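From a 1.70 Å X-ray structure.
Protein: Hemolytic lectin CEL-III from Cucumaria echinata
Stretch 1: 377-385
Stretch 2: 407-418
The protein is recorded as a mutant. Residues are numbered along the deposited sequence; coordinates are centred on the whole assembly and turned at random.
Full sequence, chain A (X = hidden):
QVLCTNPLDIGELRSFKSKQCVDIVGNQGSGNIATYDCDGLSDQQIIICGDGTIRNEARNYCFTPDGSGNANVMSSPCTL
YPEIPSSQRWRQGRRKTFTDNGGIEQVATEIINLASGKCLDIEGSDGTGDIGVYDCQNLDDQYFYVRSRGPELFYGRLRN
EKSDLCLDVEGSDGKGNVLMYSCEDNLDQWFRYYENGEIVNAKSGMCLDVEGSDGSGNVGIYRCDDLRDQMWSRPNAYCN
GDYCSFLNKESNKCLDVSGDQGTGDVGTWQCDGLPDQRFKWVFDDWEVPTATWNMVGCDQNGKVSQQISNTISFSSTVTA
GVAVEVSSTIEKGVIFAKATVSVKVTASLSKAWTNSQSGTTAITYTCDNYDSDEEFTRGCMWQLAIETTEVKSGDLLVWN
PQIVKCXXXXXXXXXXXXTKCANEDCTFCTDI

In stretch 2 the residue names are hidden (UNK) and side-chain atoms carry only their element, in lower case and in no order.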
# COMPACT_ATOMS: atom_id res chain seq x y z
N THR A 377 -6.77 -31.32 3.16
CA THR A 377 -7.41 -32.63 2.94
C THR A 377 -8.91 -32.60 3.25
O THR A 377 -9.64 -33.58 3.00
CB THR A 377 -6.75 -33.71 3.81
OG1 THR A 377 -6.94 -33.40 5.20
CG2 THR A 377 -5.24 -33.83 3.51
N ARG A 378 -9.37 -31.49 3.82
CA ARG A 378 -10.76 -31.27 4.18
C ARG A 378 -10.87 -29.90 4.81
O ARG A 378 -9.89 -29.40 5.37
CB ARG A 378 -11.24 -32.31 5.20
CG ARG A 378 -10.45 -32.28 6.50
CD ARG A 378 -10.86 -33.38 7.46
NE ARG A 378 -11.03 -32.77 8.76
CZ ARG A 378 -10.23 -32.81 9.82
NH1 ARG A 378 -10.64 -32.13 10.87
NH2 ARG A 378 -9.11 -33.50 9.89
N GLY A 379 -12.04 -29.31 4.74
CA GLY A 379 -12.28 -28.03 5.44
C GLY A 379 -13.14 -27.10 4.61
O GLY A 379 -13.95 -27.55 3.82
N CYS A 380 -12.95 -25.79 4.79
CA CYS A 380 -13.79 -24.81 4.14
C CYS A 380 -12.97 -23.71 3.51
O CYS A 380 -11.84 -23.40 3.97
CB CYS A 380 -14.77 -24.16 5.14
SG CYS A 380 -15.87 -25.33 5.98
N MET A 381 -13.55 -23.12 2.47
CA MET A 381 -13.01 -21.93 1.81
C MET A 381 -13.82 -20.73 2.26
O MET A 381 -15.07 -20.75 2.25
CB MET A 381 -13.12 -22.07 0.29
CG MET A 381 -12.35 -21.01 -0.52
SD MET A 381 -12.71 -21.05 -2.30
CE MET A 381 -11.92 -22.59 -2.77
N TRP A 382 -13.11 -19.66 2.63
CA TRP A 382 -13.70 -18.46 3.19
C TRP A 382 -13.31 -17.28 2.33
O TRP A 382 -12.15 -17.18 1.94
CB TRP A 382 -13.14 -18.25 4.62
CG TRP A 382 -13.45 -19.38 5.52
CD1 TRP A 382 -12.70 -20.47 5.75
CD2 TRP A 382 -14.65 -19.53 6.30
NE1 TRP A 382 -13.33 -21.30 6.66
CE2 TRP A 382 -14.54 -20.75 7.00
CE3 TRP A 382 -15.80 -18.76 6.48
CZ2 TRP A 382 -15.53 -21.22 7.87
CZ3 TRP A 382 -16.79 -19.22 7.35
CH2 TRP A 382 -16.65 -20.44 8.03
N GLN A 383 -14.27 -16.41 2.02
CA GLN A 383 -14.00 -15.19 1.25
C GLN A 383 -14.21 -13.92 2.08
O GLN A 383 -15.21 -13.78 2.79
CB GLN A 383 -14.85 -15.13 -0.03
CG GLN A 383 -14.55 -13.90 -0.91
CD GLN A 383 -15.29 -13.87 -2.25
OE1 GLN A 383 -15.14 -12.99 -3.00
NE2 GLN A 383 -16.06 -14.82 -2.52
N LEU A 384 -13.29 -12.98 1.96
CA LEU A 384 -13.37 -11.74 2.74
C LEU A 384 -14.61 -10.91 2.37
O LEU A 384 -15.00 -10.87 1.20
CB LEU A 384 -12.11 -10.91 2.49
CG LEU A 384 -12.03 -9.63 3.32
CD1 LEU A 384 -11.87 -9.97 4.79
CD2 LEU A 384 -10.87 -8.82 2.79
N ALA A 385 -15.20 -10.24 3.36
CA ALA A 385 -16.20 -9.20 3.13
C ALA A 385 -15.79 -7.98 3.94
O ALA A 385 -15.45 -8.11 5.14
CB ALA A 385 -17.56 -9.68 3.56
N UNK A 407 -9.22 -23.08 5.41
CA UNK A 407 -9.00 -23.60 6.77
C UNK A 407 -9.62 -24.99 6.93
O UNK A 407 -10.40 -25.44 6.08
c UNK A 407 -9.16 -21.19 7.61
o UNK A 407 -10.99 -22.81 7.91
c UNK A 407 -9.56 -22.68 7.86
N UNK A 408 -9.25 -25.66 8.02
CA UNK A 408 -9.73 -27.02 8.31
C UNK A 408 -11.09 -26.99 9.01
O UNK A 408 -11.67 -28.04 9.31
n UNK A 408 -6.70 -29.06 13.52
c UNK A 408 -6.65 -29.60 12.31
n UNK A 408 -5.62 -30.37 11.97
c UNK A 408 -8.86 -29.28 9.30
c UNK A 408 -7.69 -29.89 10.07
n UNK A 408 -7.62 -29.35 11.43
c UNK A 408 -8.68 -27.75 9.16
N UNK A 409 -11.64 -25.80 9.22
CA UNK A 409 -12.72 -25.63 10.16
C UNK A 409 -13.98 -25.00 9.55
O UNK A 409 -13.88 -24.17 8.64
o UNK A 409 -13.25 -24.54 12.25
c UNK A 409 -12.21 -24.79 11.34
N UNK A 410 -15.16 -25.41 10.05
CA UNK A 410 -16.43 -24.73 9.73
C UNK A 410 -16.62 -23.43 10.50
O UNK A 410 -17.59 -22.74 10.25
o UNK A 410 -16.98 -27.87 10.41
c UNK A 410 -17.65 -25.61 10.04
c UNK A 410 -17.45 -27.04 9.63
n UNK A 410 -17.81 -27.34 8.39
N UNK A 411 -15.71 -23.12 11.43
CA UNK A 411 -15.70 -21.87 12.17
C UNK A 411 -14.93 -20.85 11.31
O UNK A 411 -13.87 -21.18 10.77
c UNK A 411 -14.83 -20.72 14.30
o UNK A 411 -15.66 -22.98 14.39
c UNK A 411 -14.97 -22.03 13.56
N UNK A 412 -15.47 -19.64 11.17
CA UNK A 412 -14.79 -18.56 10.41
C UNK A 412 -13.37 -18.35 10.91
O UNK A 412 -13.10 -18.49 12.11
c UNK A 412 -15.58 -17.25 10.51
N UNK A 413 -12.44 -18.00 9.99
CA UNK A 413 -11.08 -17.67 10.42
C UNK A 413 -11.02 -16.63 11.54
O UNK A 413 -11.78 -15.64 11.56
c UNK A 413 -10.43 -17.09 9.16
c UNK A 413 -12.58 -17.94 8.53
c UNK A 413 -11.15 -17.82 8.05
N UNK A 414 -10.10 -16.86 12.45
CA UNK A 414 -9.91 -15.96 13.57
C UNK A 414 -8.83 -14.92 13.27
O UNK A 414 -8.30 -14.30 14.19
N UNK A 415 -8.53 -14.71 11.99
CA UNK A 415 -7.44 -13.83 11.56
C UNK A 415 -7.90 -12.87 10.50
O UNK A 415 -8.63 -13.25 9.58
s UNK A 415 -5.60 -15.76 12.23
c UNK A 415 -6.27 -14.65 11.01
N UNK A 416 -7.45 -11.62 10.61
CA UNK A 416 -7.81 -10.58 9.65
C UNK A 416 -7.17 -10.88 8.29
O UNK A 416 -6.16 -11.60 8.21
c UNK A 416 -7.29 -9.20 10.18
N UNK A 417 -7.71 -10.27 7.21
CA UNK A 417 -7.02 -10.39 5.94
C UNK A 417 -5.63 -9.74 6.08
O UNK A 417 -5.44 -8.90 6.96
c UNK A 417 -8.89 -9.40 7.12
c UNK A 417 -7.92 -9.59 4.98
c UNK A 417 -8.62 -8.60 5.86
N UNK A 418 -4.67 -10.15 5.23
CA UNK A 418 -3.26 -9.70 5.32
C UNK A 418 -2.60 -10.08 6.63
O UNK A 418 -1.63 -9.46 7.02
c UNK A 418 -3.59 -7.82 3.61
c UNK A 418 -5.37 -7.07 2.13
c UNK A 418 -4.54 -7.21 1.02
c UNK A 418 -4.91 -7.39 3.42
c UNK A 418 -3.23 -7.64 1.18
c UNK A 418 -2.76 -7.94 2.49
c UNK A 418 -3.10 -8.19 5.00

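Position 407 carries three side-chain atoms: a carbon bonded to one oxygen and one carbon. The oxygen lies 3.1 Å from Trp 382 NE1, and the backbone forms an antiparallel pair with Cys 380: N of 407 donates to Cys 380 O at 3.0 Å (171° at the hydrogen), and Cys 380 N to O of 407 at 2.9 Å (155°). The branching identifies Thr 407, whose OG1 accepts a weak bond from Trp 382 NE1 (135°).

Position 408 has three carbons, a nitrogen, then a carbon bearing two more nitrogens, a guanidinium. Its second side-chain carbon lies over one face of the Arg 378 guanidinium, 3.7 Å from Arg 378 NH1. This is Arg 408. The like charges approach to 4.1 Å (Arg 378 NH1 to Arg 408 NE), while NE and NH2 of Arg 408 are hydrogen-bonded elsewhere in the structure.

Position 409 has one carbon then one oxygen. Its CB points away from stretch 1, but its backbone O sits 3.5 Å from Cys 380 SG. It is Ser 409.

Position 410 shows two carbons, the second carrying one oxygen and one nitrogen. That nitrogen is 3.7 Å from Cys 380 SG, and the backbone O of 410 is 3.3 Å from Trp 382 CH2, near the ring plane. The amide is that of Asn 410.

Position 411 again has a carbon carrying one oxygen and one carbon, and its CB points away from stretch 1: Thr 411. Its N donates to Ser 409 OG (3.0 Å from Thr 411 N).

Position 412 has a lone carbon. Its CA stands 3.6 Å from the centroid of the Trp 382 six-membered ring, 15° off the normal. It is Ala 412.

Position 413 has three carbons closing onto the backbone N. The ring carbon bonded to N lies 3.5 Å from the centroid of the Trp 382 five-membered ring, 14° off the normal. This is Pro 413, and that carbon is CD.

Position 414 has no side-chain atoms and is Gly 414; 415, a carbon then a sulfur, is Cys 415, bonded covalently elsewhere in the structure; 416, a single carbon, is Ala 416. None touches stretch 1.

Position 417 is another three-carbon ring closed onto N, its middle carbon 3.7 Å from Leu 384 CD1: Pro 417. Position 418, one carbon then a six-carbon ring, makes no contact with stretch 1 and is Phe 418.

The contact combines a short backbone pairing with packing around Trp 382. Gly 379 permits the close approach: an ideal CB there would lie 2.0 Å from Thr 407 O, a clash. Beyond the pairing, Ala 412 and Pro 413 cover one indole face, and the Leu 384–Pro 417 pair adds a further apolar contact. Together the stretches bury 564 Å².

Stretch 2, residues 407-418: TRSNTAPGCAPF
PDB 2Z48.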